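Local structure of uncharacterized protein (Aeromonas hydrophila J-1, 6R1J) at residues Val258-Leu261 / Gln262-Ser266; Thr50-Gln53 / Gln54-Phe58; Ile95-Leu98 / Thr99-Leu103; Leu62-Gln65 / Leu66-Leu70; Ile215-Val218 / Ser219-Gly222. The protein is the C component, here in soluble form with a mutated head, of AHL, a tripartite alpha-pore-forming toxin, and probably acts in membrane attack. The protein carries 3 engineered substitutions. All blocks are in the same frame, centred on the assembly; numbering follows the deposited sequence.

Contact 1 of 5, residues Val258-Leu261 / Gln262-Ser266; sequences VRTL and QVDAS. With NA (sodium ion), chain C.
Thr-260 and Asp-264, one helical turn apart, leave the helix flank to flank in a common direction, and between them they show how the last turn of a helix can carry a metal ligand. The side chain of Asp-264 repays following outward. Its CB sits 3.5 Å from Thr-260 O, the carbonyl oxygen that receives the backbone N-H of Asp-264 at 2.9 Å, and already approaches the sodium ion to 3.1 Å without binding it. CG, set beside the backbone N and anti to the carbonyl carbon (chi1 -71°), keeps close to that oxygen too. At the tip OD1 stays 3.8 Å from Thr-260 O, whereas OD2 passes Thr-260 CG2 at 3.6 Å and binds the sodium ion at 2.4 Å. Thr-224 OG1 of helix 163-236 also binds this ion, and Lys-220 NZ from the same helix bonds to OD2, so one oxygen serves metal and ammonium together, which would probably favour the charged carboxylate.

The setting is the C-terminal end of helix 244-264, the last helix of an elongated all-helical bundle, where the regular bonding finishes with Ala-265 N to Leu-261 O. On another side of this turn Gln-262 lies alongside Arg-259, the amide and guanidinium planes only 16° apart. Gln-262 OE1 approaches Arg-259 CG at 3.7 Å, while the polar ends of both turn to Glu-63 of helix 28-70: Arg-259 NE in a salt bridge, Gln-262 NE2 in a hydrogen bond. Leu-261 brings CD2 to 4.1 Å from the sodium ion.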
loop_
_atom_site.group_PDB
_atom_site.type_symbol
_atom_site.label_atom_id
_atom_site.label_comp_id
_atom_site.label_asym_id
_atom_site.label_seq_id
_atom_site.Cartn_x
_atom_site.Cartn_y
_atom_site.Cartn_z
ATOM N N VAL A 258 17.000 18.953 -33.443
ATOM C CA VAL A 258 15.807 19.821 -33.626
ATOM C C VAL A 258 14.565 18.941 -33.701
ATOM O O VAL A 258 13.577 19.282 -33.074
ATOM C CB VAL A 258 15.897 20.715 -34.871
ATOM C CG1 VAL A 258 14.564 21.385 -35.170
ATOM C CG2 VAL A 258 16.983 21.746 -34.699
ATOM N N ARG A 259 14.612 17.859 -34.473
ATOM C CA ARG A 259 13.438 16.951 -34.620
ATOM C C ARG A 259 13.189 16.220 -33.297
ATOM O O ARG A 259 12.035 15.922 -32.983
ATOM C CB ARG A 259 13.680 16.002 -35.795
ATOM C CG ARG A 259 13.580 16.788 -37.093
ATOM C CD ARG A 259 13.655 15.995 -38.367
ATOM N NE ARG A 259 13.313 16.937 -39.437
ATOM C CZ ARG A 259 13.762 16.823 -40.663
ATOM N NH1 ARG A 259 14.584 15.836 -40.925
ATOM N NH2 ARG A 259 13.437 17.702 -41.595
ATOM N N THR A 260 14.236 15.881 -32.555
ATOM C CA THR A 260 14.061 15.307 -31.200
ATOM C C THR A 260 13.248 16.288 -30.359
ATOM O O THR A 260 12.318 15.860 -29.694
ATOM C CB THR A 260 15.393 14.854 -30.604
ATOM O OG1 THR A 260 15.914 13.912 -31.540
ATOM C CG2 THR A 260 15.235 14.187 -29.245
ATOM N N LEU A 261 13.568 17.575 -30.341
ATOM C CA LEU A 261 12.790 18.537 -29.512
ATOM C C LEU A 261 11.305 18.494 -29.871
ATOM O O LEU A 261 10.428 18.614 -28.970
ATOM C CB LEU A 261 13.274 19.950 -29.804
ATOM C CG LEU A 261 14.595 20.370 -29.220
ATOM C CD1 LEU A 261 14.949 21.748 -29.748
ATOM C CD2 LEU A 261 14.556 20.355 -27.692
ATOM N N GLN A 262 11.020 18.448 -31.172
ATOM C CA GLN A 262 9.616 18.518 -31.669
ATOM C C GLN A 262 8.881 17.296 -31.159
ATOM O O GLN A 262 7.708 17.416 -30.839
ATOM C CB GLN A 262 9.547 18.608 -33.196
ATOM C CG GLN A 262 10.261 19.831 -33.706
ATOM C CD GLN A 262 10.356 19.864 -35.217
ATOM O OE1 GLN A 262 10.826 18.926 -35.869
ATOM N NE2 GLN A 262 9.903 20.970 -35.775
ATOM N N VAL A 263 9.561 16.164 -31.081
ATOM C CA VAL A 263 8.898 14.942 -30.573
ATOM C C VAL A 263 8.704 15.108 -29.067
ATOM O O VAL A 263 7.610 14.900 -28.604
ATOM C CB VAL A 263 9.699 13.672 -30.908
ATOM C CG1 VAL A 263 9.145 12.471 -30.175
ATOM C CG2 VAL A 263 9.735 13.398 -32.401
ATOM N N ASP A 264 9.759 15.481 -28.343
ATOM C CA ASP A 264 9.758 15.519 -26.860
ATOM C C ASP A 264 8.817 16.600 -26.315
ATOM O O ASP A 264 8.169 16.346 -25.280
ATOM C CB ASP A 264 11.195 15.646 -26.351
ATOM C CG ASP A 264 11.979 14.351 -26.557
ATOM O OD1 ASP A 264 11.373 13.317 -26.967
ATOM O OD2 ASP A 264 13.186 14.356 -26.309
ATOM N N ALA A 265 8.704 17.742 -26.977
ATOM C CA ALA A 265 7.876 18.865 -26.482
ATOM C C ALA A 265 6.494 18.841 -27.125
ATOM O O ALA A 265 5.731 19.788 -26.907
ATOM C CB ALA A 265 8.598 20.153 -26.733
ATOM N N SER A 266 6.203 17.806 -27.910
ATOM C CA SER A 266 4.962 17.665 -28.709
ATOM C C SER A 266 3.700 17.768 -27.838
ATOM O O SER A 266 3.663 17.160 -26.746
ATOM C CB SER A 266 4.985 16.357 -29.447
ATOM O OG SER A 266 3.862 16.262 -30.294
HETATM NA NA NA C . 14.139 16.528 -26.336
#

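Contact 2 of 5, residues Thr50-Gln53 / Gln54-Phe58; sequences TMQQ and QVLAF
Met-51 and Val-55 project from the helix in the same direction, one flanking the other, and their closest side-chain atoms, Met-51 CG and Val-55 CG2, are 4.1 Å apart. The valine methyl also leans over the backbone of the preceding turn, 3.1 Å from Met-51 O, because CG2 stands beside the backbone N and anti to the carbonyl carbon. That same oxygen accepts the N-H of Val-55 at 2.8 Å.

The neighbouring pair repeats the spacing with different chemistry. Thr-50 and Gln-54 also run alongside one another, the methyl CG2 of Thr-50 meeting the amide oxygen OE1 of Gln-54 at 3.1 Å, a close approach of carbon to oxygen. Gln-54 CG rests on Thr-50 O at 3.4 Å before the extended chain carries the amide past the threonine. On a further line along the helix, Leu-56 packs its CG against Gln-52 O at 3.3 Å, and the aliphatic CG of Gln-52 faces Leu-56 CD1.

What positions this first shell comes from three parts of the fold. Gln-52, a buried polar group, is hydrogen-bonded through NE2 to Ala-265 O, just beyond helix 244-264, and Leu-56 touches Ala-265 as well. From helix 78-157, Ile-95 packs on Val-55 and on Phe-58, while Leu-98 meets Gln-54. Helix 163-236 sets Val-218 against Met-51 and Val-221 against Val-55. Thr-50, Gln-53 and Ala-57 are exposed. A continuous helix with an apolar line turned to its neighbours and mostly polar or small residues outside is the amphipathic pattern of a long-helix bundle, here within helix 28-70.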
loop_
_atom_site.group_PDB
_atom_site.type_symbol
_atom_site.label_atom_id
_atom_site.label_comp_id
_atom_site.label_asym_id
_atom_site.label_seq_id
_atom_site.Cartn_x
_atom_site.Cartn_y
_atom_site.Cartn_z
ATOM N N THR A 50 4.003 27.717 -21.680
ATOM C CA THR A 50 4.684 28.772 -22.455
ATOM C C THR A 50 6.023 28.225 -22.975
ATOM O O THR A 50 6.320 28.390 -24.174
ATOM C CB THR A 50 4.828 30.064 -21.632
ATOM O OG1 THR A 50 3.500 30.548 -21.473
ATOM C CG2 THR A 50 5.678 31.132 -22.285
ATOM N N MET A 51 6.785 27.548 -22.126
ATOM C CA MET A 51 8.108 27.021 -22.492
ATOM C C MET A 51 7.951 26.035 -23.644
ATOM O O MET A 51 8.765 26.105 -24.587
ATOM C CB MET A 51 8.798 26.334 -21.323
ATOM C CG MET A 51 10.027 25.612 -21.749
ATOM S SD MET A 51 10.394 24.159 -20.790
ATOM C CE MET A 51 9.129 23.071 -21.435
ATOM N N GLN A 52 6.980 25.142 -23.536
ATOM C CA GLN A 52 6.632 24.139 -24.576
ATOM C C GLN A 52 6.334 24.846 -25.916
ATOM O O GLN A 52 6.896 24.451 -26.920
ATOM C CB GLN A 52 5.413 23.345 -24.130
ATOM C CG GLN A 52 5.008 22.232 -25.077
ATOM C CD GLN A 52 3.850 21.448 -24.501
ATOM O OE1 GLN A 52 3.119 21.950 -23.648
ATOM N NE2 GLN A 52 3.678 20.210 -24.954
ATOM N N GLN A 53 5.438 25.826 -25.930
ATOM C CA GLN A 53 5.086 26.615 -27.141
ATOM C C GLN A 53 6.346 27.266 -27.722
ATOM O O GLN A 53 6.523 27.173 -28.949
ATOM C CB GLN A 53 3.977 27.617 -26.807
ATOM C CG GLN A 53 2.621 26.941 -26.666
ATOM C CD GLN A 53 1.529 27.752 -26.002
ATOM O OE1 GLN A 53 1.735 28.854 -25.484
ATOM N NE2 GLN A 53 0.334 27.181 -25.991
ATOM N N GLN A 54 7.232 27.827 -26.886
ATOM C CA GLN A 54 8.445 28.556 -27.352
ATOM C C GLN A 54 9.476 27.568 -27.914
ATOM O O GLN A 54 10.125 27.880 -28.937
ATOM C CB GLN A 54 9.010 29.449 -26.241
ATOM C CG GLN A 54 8.103 30.634 -25.951
ATOM C CD GLN A 54 8.672 31.597 -24.947
ATOM O OE1 GLN A 54 7.957 32.181 -24.143
ATOM N NE2 GLN A 54 9.973 31.753 -24.970
ATOM N N VAL A 55 9.637 26.415 -27.280
ATOM C CA VAL A 55 10.573 25.370 -27.785
ATOM C C VAL A 55 10.099 24.893 -29.164
ATOM O O VAL A 55 10.932 24.762 -30.020
ATOM C CB VAL A 55 10.682 24.210 -26.798
ATOM C CG1 VAL A 55 11.353 22.998 -27.420
ATOM C CG2 VAL A 55 11.397 24.666 -25.535
ATOM N N LEU A 56 8.805 24.656 -29.350
ATOM C CA LEU A 56 8.261 24.142 -30.634
ATOM C C LEU A 56 8.404 25.206 -31.738
ATOM O O LEU A 56 8.832 24.838 -32.843
ATOM C CB LEU A 56 6.808 23.747 -30.414
ATOM C CG LEU A 56 6.613 22.506 -29.540
ATOM C CD1 LEU A 56 5.132 22.242 -29.314
ATOM C CD2 LEU A 56 7.286 21.282 -30.147
ATOM N N ALA A 57 8.116 26.472 -31.422
ATOM C CA ALA A 57 8.227 27.634 -32.341
ATOM C C ALA A 57 9.680 27.752 -32.774
ATOM O O ALA A 57 9.948 27.770 -33.975
ATOM C CB ALA A 57 7.722 28.892 -31.684
ATOM N N PHE A 58 10.592 27.711 -31.810
ATOM C CA PHE A 58 12.041 27.750 -32.057
ATOM C C PHE A 58 12.437 26.583 -32.952
ATOM O O PHE A 58 13.212 26.808 -33.934
ATOM C CB PHE A 58 12.808 27.701 -30.731
ATOM C CG PHE A 58 14.227 27.231 -30.857
ATOM C CD1 PHE A 58 15.239 28.099 -31.215
ATOM C CD2 PHE A 58 14.538 25.900 -30.654
ATOM C CE1 PHE A 58 16.540 27.648 -31.360
ATOM C CE2 PHE A 58 15.838 25.456 -30.805
ATOM C CZ PHE A 58 16.837 26.331 -31.157
#

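Contact 3 of 5, residues Ile95-Leu98 / Thr99-Leu103; sequences IQTL and TAQTL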
loop_
_atom_site.group_PDB
_atom_site.type_symbol
_atom_site.label_atom_id
_atom_site.label_comp_id
_atom_site.label_asym_id
_atom_site.label_seq_id
_atom_site.Cartn_x
_atom_site.Cartn_y
_atom_site.Cartn_z
ATOM N N ILE A 95 16.102 30.198 -25.299
ATOM C CA ILE A 95 15.250 28.982 -25.141
ATOM C C ILE A 95 15.949 28.092 -24.126
ATOM O O ILE A 95 15.232 27.502 -23.311
ATOM C CB ILE A 95 14.957 28.249 -26.478
ATOM C CG1 ILE A 95 14.342 29.188 -27.524
ATOM C CG2 ILE A 95 14.028 27.067 -26.248
ATOM C CD1 ILE A 95 12.953 29.675 -27.182
ATOM N N GLN A 96 17.278 27.994 -24.232
ATOM C CA GLN A 96 18.094 27.176 -23.316
ATOM C C GLN A 96 17.917 27.755 -21.902
ATOM O O GLN A 96 17.798 26.943 -20.954
ATOM C CB GLN A 96 19.550 27.153 -23.738
ATOM C CG GLN A 96 20.366 26.096 -23.017
ATOM C CD GLN A 96 21.672 25.798 -23.701
ATOM O OE1 GLN A 96 22.125 26.552 -24.550
ATOM N NE2 GLN A 96 22.283 24.678 -23.350
ATOM N N THR A 97 17.792 29.081 -21.796
ATOM C CA THR A 97 17.681 29.803 -20.500
ATOM C C THR A 97 16.310 29.535 -19.889
ATOM O O THR A 97 16.283 29.101 -18.711
ATOM C CB THR A 97 18.052 31.289 -20.643
ATOM O OG1 THR A 97 19.456 31.260 -20.914
ATOM C CG2 THR A 97 17.793 32.106 -19.400
ATOM N N LEU A 98 15.230 29.721 -20.661
ATOM C CA LEU A 98 13.838 29.530 -20.195
ATOM C C LEU A 98 13.638 28.069 -19.755
ATOM O O LEU A 98 12.921 27.801 -18.748
ATOM C CB LEU A 98 12.879 29.908 -21.324
ATOM C CG LEU A 98 11.396 29.902 -20.940
ATOM C CD1 LEU A 98 11.074 30.973 -19.905
ATOM C CD2 LEU A 98 10.508 30.079 -22.158
ATOM N N THR A 99 14.259 27.135 -20.463
ATOM C CA THR A 99 14.171 25.699 -20.122
ATOM C C THR A 99 14.865 25.467 -18.770
ATOM O O THR A 99 14.243 24.842 -17.890
ATOM C CB THR A 99 14.744 24.838 -21.242
ATOM O OG1 THR A 99 14.076 25.192 -22.460
ATOM C CG2 THR A 99 14.562 23.369 -20.938
ATOM N N ALA A 100 16.108 25.916 -18.607
ATOM C CA ALA A 100 16.882 25.793 -17.343
ATOM C C ALA A 100 16.084 26.415 -16.172
ATOM O O ALA A 100 16.001 25.801 -15.077
ATOM C CB ALA A 100 18.254 26.437 -17.514
ATOM N N GLN A 101 15.500 27.585 -16.380
ATOM C CA GLN A 101 14.668 28.296 -15.371
ATOM C C GLN A 101 13.444 27.467 -15.016
ATOM O O GLN A 101 13.092 27.350 -13.807
ATOM C CB GLN A 101 14.223 29.652 -15.918
ATOM C CG GLN A 101 15.397 30.601 -16.043
ATOM C CD GLN A 101 15.032 31.951 -16.613
ATOM O OE1 GLN A 101 13.963 32.149 -17.204
ATOM N NE2 GLN A 101 15.948 32.890 -16.428
ATOM N N THR A 102 12.783 26.923 -16.035
ATOM C CA THR A 102 11.596 26.091 -15.831
ATOM C C THR A 102 12.001 24.857 -15.026
ATOM O O THR A 102 11.233 24.476 -14.130
ATOM C CB THR A 102 10.940 25.687 -17.155
ATOM O OG1 THR A 102 10.663 26.888 -17.876
ATOM C CG2 THR A 102 9.669 24.899 -16.936
ATOM N N LEU A 103 13.153 24.262 -15.331
ATOM C CA LEU A 103 13.572 23.045 -14.618
ATOM C C LEU A 103 13.850 23.430 -13.156
ATOM O O LEU A 103 13.438 22.698 -12.257
ATOM C CB LEU A 103 14.814 22.476 -15.286
ATOM C CG LEU A 103 15.376 21.208 -14.655
ATOM C CD1 LEU A 103 14.358 20.088 -14.646
ATOM C CD2 LEU A 103 16.648 20.768 -15.351
#
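Thr-99 and Thr-102 both turn their hydroxyls back onto the helix that carries them, Thr-99 to Ile-95 O and Thr-102 to Leu-98 O. This is the threonine-to-main-chain bond common in alpha-helices, formed twice within this contact on the long helix 78-157 of the bundle.

Thr-99 OG1 lies 2.7 Å from Ile-95 O, which also accepts Thr-99 N at 3.0 Å, so one oxygen is gripped by two donors of the same residue, from opposite faces of its carbonyl plane. In both threonines OG1 stands anti to the carbonyl carbon (chi1 -54° in Thr-99), the setting that swings it back toward the preceding turn. These bonds satisfy hydroxyls on two buried residues. Thr-97, exposed, follows the same habit and bonds to Ala-93 O.

Van der Waals contact makes up the rest. Gln-101 lays its extended chain over the preceding turn, CG 3.2 Å from Thr-97 O. Its amide then splits between two neighbours: NE2 passes Thr-97 CG2 at 3.6 Å, and OE1 comes near Leu-98 CD1, the glutamine crossing the leucine at about a right angle. Thr-102 meets Val-48 of helix 28-70, and Thr-99 meets Ile-225 of helix 163-236. At the later threonine the grip is again double, Thr-102 OG1 at 2.6 Å and Thr-102 N at 2.9 Å from Leu-98 O.

Contact 4 of 5, residues Leu62-Gln65 / Leu66-Leu70; sequences LELQ and LTQQL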
loop_
_atom_site.group_PDB
_atom_site.type_symbol
_atom_site.label_atom_id
_atom_site.label_comp_id
_atom_site.label_asym_id
_atom_site.label_seq_id
_atom_site.Cartn_x
_atom_site.Cartn_y
_atom_site.Cartn_z
ATOM N N LEU A 62 14.065 26.652 -36.733
ATOM C CA LEU A 62 15.430 26.137 -36.962
ATOM C C LEU A 62 15.402 24.923 -37.910
ATOM O O LEU A 62 16.358 24.771 -38.675
ATOM C CB LEU A 62 16.122 25.811 -35.635
ATOM C CG LEU A 62 17.561 25.322 -35.770
ATOM C CD1 LEU A 62 18.430 26.311 -36.519
ATOM C CD2 LEU A 62 18.152 25.030 -34.406
ATOM N N GLU A 63 14.382 24.063 -37.837
ATOM C CA GLU A 63 14.261 22.903 -38.759
ATOM C C GLU A 63 14.325 23.394 -40.221
ATOM O O GLU A 63 15.142 22.828 -41.007
ATOM C CB GLU A 63 12.961 22.142 -38.542
ATOM C CG GLU A 63 12.798 20.996 -39.517
ATOM C CD GLU A 63 11.481 20.229 -39.409
ATOM O OE1 GLU A 63 11.493 19.060 -39.728
ATOM O OE2 GLU A 63 10.502 20.792 -38.919
ATOM N N LEU A 64 13.568 24.431 -40.557
ATOM C CA LEU A 64 13.555 24.964 -41.957
ATOM C C LEU A 64 14.908 25.643 -42.285
ATOM O O LEU A 64 15.486 25.407 -43.355
ATOM C CB LEU A 64 12.354 25.900 -42.074
ATOM C CG LEU A 64 12.116 26.544 -43.439
ATOM C CD1 LEU A 64 12.081 25.494 -44.539
ATOM C CD2 LEU A 64 10.821 27.344 -43.407
ATOM N N GLN A 65 15.488 26.381 -41.342
ATOM C CA GLN A 65 16.813 27.014 -41.533
ATOM C C GLN A 65 17.844 25.937 -41.844
ATOM O O GLN A 65 18.624 26.133 -42.785
ATOM C CB GLN A 65 17.217 27.833 -40.316
ATOM C CG GLN A 65 16.435 29.118 -40.114
ATOM C CD GLN A 65 16.765 29.750 -38.777
ATOM O OE1 GLN A 65 17.111 29.065 -37.809
ATOM N NE2 GLN A 65 16.605 31.063 -38.693
ATOM N N LEU A 66 17.831 24.816 -41.116
ATOM C CA LEU A 66 18.810 23.744 -41.355
ATOM C C LEU A 66 18.540 23.070 -42.709
ATOM O O LEU A 66 19.517 22.776 -43.384
ATOM C CB LEU A 66 18.820 22.742 -40.198
ATOM C CG LEU A 66 19.316 23.331 -38.856
ATOM C CD1 LEU A 66 19.150 22.307 -37.725
ATOM C CD2 LEU A 66 20.758 23.742 -38.965
ATOM N N THR A 67 17.295 22.779 -43.073
ATOM C CA THR A 67 17.046 22.106 -44.384
ATOM C C THR A 67 17.520 23.050 -45.529
ATOM O O THR A 67 18.126 22.553 -46.478
ATOM C CB THR A 67 15.592 21.633 -44.468
ATOM O OG1 THR A 67 14.738 22.762 -44.289
ATOM C CG2 THR A 67 15.242 20.576 -43.447
ATOM N N GLN A 68 17.292 24.352 -45.395
ATOM C CA GLN A 68 17.723 25.391 -46.370
ATOM C C GLN A 68 19.244 25.390 -46.446
ATOM O O GLN A 68 19.741 25.289 -47.560
ATOM C CB GLN A 68 17.098 26.752 -46.065
ATOM C CG GLN A 68 15.616 26.797 -46.359
ATOM C CD GLN A 68 14.885 28.007 -45.830
ATOM O OE1 GLN A 68 15.298 28.674 -44.890
ATOM N NE2 GLN A 68 13.736 28.272 -46.408
ATOM N N GLN A 69 19.970 25.310 -45.322
ATOM C CA GLN A 69 21.436 25.169 -45.390
ATOM C C GLN A 69 21.817 23.880 -46.096
ATOM O O GLN A 69 22.782 23.885 -46.875
ATOM C CB GLN A 69 22.152 25.152 -44.032
ATOM C CG GLN A 69 22.118 26.478 -43.306
ATOM C CD GLN A 69 22.931 27.522 -44.029
ATOM O OE1 GLN A 69 24.005 27.232 -44.541
ATOM N NE2 GLN A 69 22.399 28.731 -44.069
ATOM N N LEU A 70 21.159 22.779 -45.784
ATOM C CA LEU A 70 21.553 21.484 -46.379
ATOM C C LEU A 70 21.218 21.442 -47.899
ATOM O O LEU A 70 21.702 20.495 -48.576
ATOM C CB LEU A 70 20.859 20.373 -45.593
ATOM C CG LEU A 70 21.465 20.079 -44.205
ATOM C CD1 LEU A 70 20.556 19.195 -43.391
ATOM C CD2 LEU A 70 22.825 19.428 -44.347
HETATM O O HOH W 1 19.271 28.889 -43.556
#
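Leu-62 and Leu-66 meet because their first torsions differ: CG is anti to the backbone N in Leu-62 but beside it in Leu-66. The earlier leucine thus reaches forward along the helix and the later one back, and Leu-62 CD1 comes to rest 3.9 Å from Leu-66 CG. Leu-66 CG also packs against Leu-62 O at 3.3 Å, close by the N-H of Leu-66 that bonds to this oxygen.

Thr-67 is turned differently. With chi1 at 58° its OG1 falls between the backbone N and the carbonyl carbon and bonds to Leu-64 O, three residues back, at 2.9 Å. The hydroxyl comes in from the flank, with a C=O...donor angle of 109°, whereas the N-H of Gln-68 meets the same oxygen nearly head-on. Leu-64 O therefore has two donors from successive residues. Close to this carbonyl the amide of Gln-68 passes the leucine side chain, NE2 3.7 Å from Leu-64 CD1.

A water links the next turn, donating to Gln-65 O at 2.9 Å and accepting from Gln-69 NE2 at 3.2 Å. Around these pairs, Leu-62 and Leu-66 face helix 244-264 through Val-258 and Phe-251, and Leu-62 also meets Val-88 of helix 78-157. Phe-84 of that second helix touches both Gln-65 and Gln-69. Buried leucines one turn apart, flanked by polar residues, are the usual currency of helix packing in a bundle, here toward the C-terminal end of helix 28-70.

Contact 5 of 5, residues Ile215-Val218 / Ser219-Gly222; sequences IDRV and SKVG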
loop_
_atom_site.group_PDB
_atom_site.type_symbol
_atom_site.label_atom_id
_atom_site.label_comp_id
_atom_site.label_asym_id
_atom_site.label_seq_id
_atom_site.Cartn_x
_atom_site.Cartn_y
_atom_site.Cartn_z
ATOM N N ILE A 215 9.337 16.979 -14.804
ATOM C CA ILE A 215 10.746 17.428 -14.604
ATOM C C ILE A 215 11.683 16.628 -15.507
ATOM O O ILE A 215 12.589 17.214 -16.078
ATOM C CB ILE A 215 11.088 17.319 -13.108
ATOM C CG1 ILE A 215 10.399 18.458 -12.344
ATOM C CG2 ILE A 215 12.587 17.276 -12.854
ATOM C CD1 ILE A 215 10.400 18.245 -10.816
ATOM N N ASP A 216 11.520 15.300 -15.574
ATOM C CA ASP A 216 12.401 14.463 -16.424
ATOM C C ASP A 216 12.268 14.909 -17.904
ATOM O O ASP A 216 13.263 14.944 -18.581
ATOM C CB ASP A 216 12.101 12.972 -16.262
ATOM C CG ASP A 216 12.415 12.386 -14.887
ATOM O OD1 ASP A 216 13.159 13.043 -14.091
ATOM O OD2 ASP A 216 11.868 11.318 -14.608
ATOM N N ARG A 217 11.092 15.306 -18.342
ATOM C CA ARG A 217 10.869 15.695 -19.764
ATOM C C ARG A 217 11.422 17.099 -19.986
ATOM O O ARG A 217 12.051 17.320 -21.012
ATOM C CB ARG A 217 9.388 15.650 -20.143
ATOM C CG ARG A 217 9.117 16.028 -21.595
ATOM C CD ARG A 217 10.022 15.303 -22.594
ATOM N NE ARG A 217 9.917 13.848 -22.489
ATOM C CZ ARG A 217 9.126 13.052 -23.246
ATOM N NH1 ARG A 217 9.129 11.749 -23.049
ATOM N NH2 ARG A 217 8.376 13.536 -24.220
ATOM N N VAL A 218 11.252 18.010 -19.017
ATOM C CA VAL A 218 11.872 19.351 -19.136
ATOM C C VAL A 218 13.377 19.169 -19.183
ATOM O O VAL A 218 14.075 19.828 -19.993
ATOM C CB VAL A 218 11.447 20.299 -18.010
ATOM C CG1 VAL A 218 12.246 21.574 -18.080
ATOM C CG2 VAL A 218 9.966 20.601 -18.087
ATOM N N SER A 219 13.902 18.284 -18.343
ATOM C CA SER A 219 15.352 18.060 -18.290
ATOM C C SER A 219 15.803 17.446 -19.636
ATOM O O SER A 219 16.860 17.857 -20.164
ATOM C CB SER A 219 15.732 17.202 -17.098
ATOM O OG SER A 219 17.076 16.822 -17.198
ATOM N N LYS A 220 15.017 16.534 -20.203
ATOM C CA LYS A 220 15.377 15.881 -21.506
ATOM C C LYS A 220 15.419 16.973 -22.574
ATOM O O LYS A 220 16.396 17.053 -23.293
ATOM C CB LYS A 220 14.398 14.738 -21.807
ATOM C CG LYS A 220 14.795 13.909 -23.022
ATOM C CD LYS A 220 13.931 12.696 -23.295
ATOM C CE LYS A 220 14.583 11.785 -24.338
ATOM N NZ LYS A 220 14.998 12.529 -25.565
ATOM N N VAL A 221 14.466 17.903 -22.552
ATOM C CA VAL A 221 14.408 19.023 -23.528
ATOM C C VAL A 221 15.685 19.870 -23.411
ATOM O O VAL A 221 16.288 20.198 -24.452
ATOM C CB VAL A 221 13.101 19.810 -23.371
ATOM C CG1 VAL A 221 13.192 21.194 -23.958
ATOM C CG2 VAL A 221 11.919 19.030 -23.948
ATOM N N GLY A 222 16.067 20.276 -22.201
ATOM C CA GLY A 222 17.341 20.970 -21.950
ATOM C C GLY A 222 18.547 20.191 -22.452
ATOM O O GLY A 222 19.416 20.809 -23.086
#
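Val-221 packs back against Arg-217, its CG2 only 3.4 Å from Arg-217 O, the oxygen that also accepts the N-H of Val-221 at 2.9 Å. This is the dense side of the turn. With CG1 anti to the backbone N (chi1 160°), the other methyl, CG2, is left beside the N and lies over the carbonyl of the preceding turn. Ile-215 and Val-218 are buried as well, meeting Leu-103 of helix 78-157, and Val-221 touches Leu-261 of helix 244-264. The N-H of Gly-222 closes this part with a nearly straight bond to Val-218 O (174°).

The other side is more open. Asp-216 and Lys-220 are exposed, and across the turn Lys-220 contributes mainly its root, CB lying 3.4 Å from Asp-216 O. Farther out the Lys-220 chain runs beside the bent Arg-217 chain, Lys-220 CD 4.3 Å from Arg-217 NE, in an oblique approach to the guanidinium.

Arg-217 NE and Lys-220 NZ are 6.1 Å apart, and both cations converge on Asp-264: the ammonium on its carboxylate, Arg-217 NH2 on its backbone carbonyl. Arg-217 NH1 has a second partner, Glu-184 of the second subunit, so its charge also ties two chains together.

Each contact is one uninterrupted stretch of chain, all helix except the end of contact 1, so none closes a loop; from the N terminus they follow in series as contacts 2, 4, 3, 5 and 1, with no nesting or crossing. Contacts 2 and 4 share helix 28-70. The chain then returns in helix 78-157, where contact 3 packs beside contact 2, and helix 163-236 brings contact 5 against both. Helix 244-264 comes last, and contact 1 touches contacts 2, 4 and 5, joining helix 28-70 to helix 163-236. Contacts 3 and 4 do not touch, their nearest atoms about 9 Å apart. Together the five tie four helices into one end of the elongated bundle.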